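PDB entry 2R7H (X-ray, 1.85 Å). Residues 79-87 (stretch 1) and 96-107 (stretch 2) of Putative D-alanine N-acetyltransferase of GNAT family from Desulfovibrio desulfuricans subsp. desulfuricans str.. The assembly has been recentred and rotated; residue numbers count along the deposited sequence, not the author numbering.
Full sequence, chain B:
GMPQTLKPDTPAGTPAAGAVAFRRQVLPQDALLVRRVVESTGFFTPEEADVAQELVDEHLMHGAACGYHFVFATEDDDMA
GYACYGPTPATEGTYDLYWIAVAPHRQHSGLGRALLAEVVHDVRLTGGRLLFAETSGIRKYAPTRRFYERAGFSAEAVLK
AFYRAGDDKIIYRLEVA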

# COMPACT_ATOMS: atom_id res chain seq x y z
N MSE B 79 -13.92 14.66 20.99
CA MSE B 79 -12.71 14.36 20.21
C MSE B 79 -12.38 15.57 19.30
O MSE B 79 -13.09 15.85 18.34
CB MSE B 79 -12.88 13.09 19.39
CG MSE B 79 -11.58 12.69 18.64
SE MSE B 79 -11.81 11.09 17.64
CE MSE B 79 -12.01 9.90 19.22
N ALA B 80 -11.31 16.29 19.62
CA ALA B 80 -10.87 17.46 18.85
C ALA B 80 -10.24 17.06 17.49
O ALA B 80 -10.31 17.80 16.50
CB ALA B 80 -9.88 18.25 19.68
N GLY B 81 -9.65 15.87 17.45
CA GLY B 81 -9.03 15.34 16.26
C GLY B 81 -8.27 14.05 16.54
O GLY B 81 -8.29 13.52 17.65
N TYR B 82 -7.62 13.51 15.52
CA TYR B 82 -6.88 12.27 15.72
C TYR B 82 -5.95 12.01 14.55
O TYR B 82 -6.06 12.66 13.49
CB TYR B 82 -7.82 11.06 15.90
CG TYR B 82 -8.34 10.45 14.63
CD1 TYR B 82 -9.19 11.14 13.79
CD2 TYR B 82 -8.02 9.14 14.30
CE1 TYR B 82 -9.64 10.58 12.61
CE2 TYR B 82 -8.47 8.57 13.13
CZ TYR B 82 -9.27 9.29 12.29
OH TYR B 82 -9.73 8.69 11.15
N ALA B 83 -5.04 11.07 14.76
CA ALA B 83 -4.08 10.62 13.75
C ALA B 83 -4.23 9.09 13.68
O ALA B 83 -4.49 8.45 14.70
CB ALA B 83 -2.71 10.97 14.12
N CYS B 84 -4.09 8.54 12.48
CA CYS B 84 -4.19 7.10 12.20
C CYS B 84 -2.86 6.76 11.49
O CYS B 84 -2.41 7.45 10.54
CB CYS B 84 -5.39 6.80 11.28
SG CYS B 84 -5.48 5.01 10.97
N TYR B 85 -2.19 5.71 11.94
CA TYR B 85 -0.91 5.34 11.35
C TYR B 85 -0.59 3.87 11.60
O TYR B 85 -1.28 3.21 12.33
CB TYR B 85 0.21 6.25 11.91
CG TYR B 85 0.60 5.94 13.32
CD1 TYR B 85 -0.11 6.40 14.40
CD2 TYR B 85 1.69 5.10 13.57
CE1 TYR B 85 0.26 6.05 15.67
CE2 TYR B 85 2.07 4.77 14.80
CZ TYR B 85 1.36 5.23 15.85
OH TYR B 85 1.77 4.84 17.09
N GLY B 86 0.49 3.37 11.01
CA GLY B 86 0.83 1.97 11.24
C GLY B 86 2.09 1.52 10.58
O GLY B 86 2.61 2.19 9.70
N PRO B 87 2.63 0.36 11.01
CA PRO B 87 3.85 -0.08 10.32
C PRO B 87 3.58 -0.51 8.88
O PRO B 87 2.55 -1.10 8.56
CB PRO B 87 4.31 -1.27 11.14
CG PRO B 87 3.01 -1.85 11.71
CD PRO B 87 2.25 -0.59 12.07
N ASP B 96 3.65 4.23 7.94
CA ASP B 96 2.82 5.11 7.16
C ASP B 96 1.87 5.91 8.03
O ASP B 96 1.24 5.35 8.91
CB ASP B 96 1.97 4.35 6.18
CG ASP B 96 2.78 3.84 5.00
OD1 ASP B 96 3.29 4.65 4.21
OD2 ASP B 96 2.79 2.63 4.84
N LEU B 97 1.84 7.23 7.82
CA LEU B 97 0.86 8.09 8.48
C LEU B 97 -0.31 8.08 7.50
O LEU B 97 -0.17 8.57 6.40
CB LEU B 97 1.37 9.55 8.62
CG LEU B 97 0.37 10.56 9.25
CD1 LEU B 97 -0.04 10.19 10.73
CD2 LEU B 97 1.02 11.96 9.19
N TYR B 98 -1.45 7.50 7.87
CA TYR B 98 -2.64 7.40 7.00
C TYR B 98 -3.29 8.78 6.90
O TYR B 98 -3.47 9.29 5.79
CB TYR B 98 -3.52 6.18 7.43
CG TYR B 98 -2.69 4.85 7.43
CD1 TYR B 98 -2.05 4.44 6.27
CD2 TYR B 98 -2.63 3.99 8.53
CE1 TYR B 98 -1.27 3.26 6.22
CE2 TYR B 98 -1.84 2.77 8.49
CZ TYR B 98 -1.16 2.41 7.32
OH TYR B 98 -0.37 1.22 7.16
N TRP B 99 -3.59 9.44 8.03
CA TRP B 99 -4.06 10.85 8.02
C TRP B 99 -4.14 11.42 9.41
O TRP B 99 -4.04 10.68 10.39
CB TRP B 99 -5.43 11.08 7.29
CG TRP B 99 -6.41 10.15 7.79
CD1 TRP B 99 -7.06 10.24 8.97
CD2 TRP B 99 -6.84 8.94 7.17
NE1 TRP B 99 -7.85 9.16 9.13
CE2 TRP B 99 -7.74 8.34 8.04
CE3 TRP B 99 -6.52 8.29 5.97
CZ2 TRP B 99 -8.37 7.14 7.76
CZ3 TRP B 99 -7.13 7.10 5.70
CH2 TRP B 99 -8.06 6.54 6.58
N ILE B 100 -4.16 12.75 9.46
CA ILE B 100 -4.37 13.49 10.66
C ILE B 100 -5.67 14.28 10.36
O ILE B 100 -5.70 15.01 9.39
CB ILE B 100 -3.24 14.45 11.03
CG1 ILE B 100 -1.96 13.67 11.29
CG2 ILE B 100 -3.63 15.22 12.34
CD1 ILE B 100 -0.79 14.53 11.63
N ALA B 101 -6.73 14.09 11.14
CA ALA B 101 -8.00 14.83 10.96
C ALA B 101 -8.32 15.63 12.24
O ALA B 101 -8.34 15.08 13.33
CB ALA B 101 -9.18 13.86 10.62
N VAL B 102 -8.56 16.93 12.09
CA VAL B 102 -8.92 17.85 13.19
C VAL B 102 -10.27 18.50 12.88
O VAL B 102 -10.50 18.93 11.74
CB VAL B 102 -7.84 18.94 13.36
CG1 VAL B 102 -8.30 20.06 14.31
CG2 VAL B 102 -6.52 18.30 13.86
N ALA B 103 -11.16 18.57 13.88
CA ALA B 103 -12.49 19.20 13.71
C ALA B 103 -12.29 20.68 13.31
O ALA B 103 -11.32 21.29 13.73
CB ALA B 103 -13.29 19.09 14.96
N PRO B 104 -13.20 21.25 12.47
CA PRO B 104 -13.04 22.65 12.01
C PRO B 104 -12.83 23.69 13.10
O PRO B 104 -12.00 24.58 12.92
CB PRO B 104 -14.34 22.92 11.22
CG PRO B 104 -15.30 21.87 11.68
CD PRO B 104 -14.44 20.67 11.92
N HIS B 105 -13.53 23.54 14.22
CA HIS B 105 -13.39 24.48 15.32
C HIS B 105 -12.03 24.42 16.05
O HIS B 105 -11.68 25.37 16.74
CB HIS B 105 -14.53 24.31 16.33
CG HIS B 105 -14.39 23.11 17.21
ND1 HIS B 105 -14.68 21.84 16.79
CD2 HIS B 105 -14.03 23.01 18.52
CE1 HIS B 105 -14.48 20.99 17.79
NE2 HIS B 105 -14.09 21.68 18.85
N ARG B 106 -11.27 23.32 15.93
CA ARG B 106 -9.93 23.20 16.56
C ARG B 106 -8.85 23.21 15.50
O ARG B 106 -7.72 22.86 15.79
CB ARG B 106 -9.82 21.90 17.36
CG ARG B 106 -10.86 21.70 18.45
CD ARG B 106 -10.85 22.83 19.50
N GLN B 107 -9.15 23.74 14.33
CA GLN B 107 -8.23 23.66 13.21
C GLN B 107 -7.12 24.69 13.07
O GLN B 107 -6.17 24.44 12.33
CB GLN B 107 -9.05 23.48 11.94
CG GLN B 107 -8.27 22.85 10.79
CD GLN B 107 -9.16 22.14 9.79
OE1 GLN B 107 -10.36 22.43 9.67
NE2 GLN B 107 -8.58 21.18 9.08
O HOH W 1 0.01 -0.56 8.81

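Cys84 lies at the apolar centre of the contact, its side chain on the same face of the sheet as those of Tyr82, Trp99 and Ala101. Its CB sits over one face of the Trp99 indole, 4.3 Å from Trp99 CE2, while its SG meets the edge of the Tyr98 ring, 3.9 Å from Tyr98 CD2. Beside it, Tyr82 CE1 packs 3.9 Å from Ala101 CB. On the other face, Ala83 CB lies 4.0 Å from Ile100 CG1, and Leu97 CD1 approaches Tyr85 CB at 4.1 Å.

These side chains are carried by two antiparallel strands, whose directions differ by 166°. Tyr82 and Ala101 form a reciprocal pair, with Tyr82 N to Ala101 O and Ala101 N to Tyr82 O both 2.8 Å. Close pairing at Gly81 leaves its CA only 3.0 Å from Ala101 O; a CB in the ideal position would clash with that oxygen and with Val102 CA. Farther along, a beta bulge shifts the register by one residue between Cys84 and Tyr85. Cys84 O consequently accepts from two successive amides, Tyr98 N at 2.8 Å and, weakly, Trp99 N at 3.4 Å, whereas Cys84 N donates to Trp99 O at 3.0 Å. Tyr98, at the bulge, points its CA-to-CB bond toward the opposing strand, and its CE2 comes within 3.5 Å of Gly86 N.

Polar links complete the contact. Trp99 NE1 donates to Tyr82 OH at 2.8 Å in a nearly linear hydrogen bond, joining two rings whose planes stand at 78°. At one end of the ladder, Ala103 N donates to Ala80 O (2.9 Å); at the other, Asp96 N donates to Gly86 O (2.9 Å). Beyond Gly86, a water bridges the strands, accepting from Tyr98 OH at 2.5 Å and donating to Pro87 O at 2.6 Å.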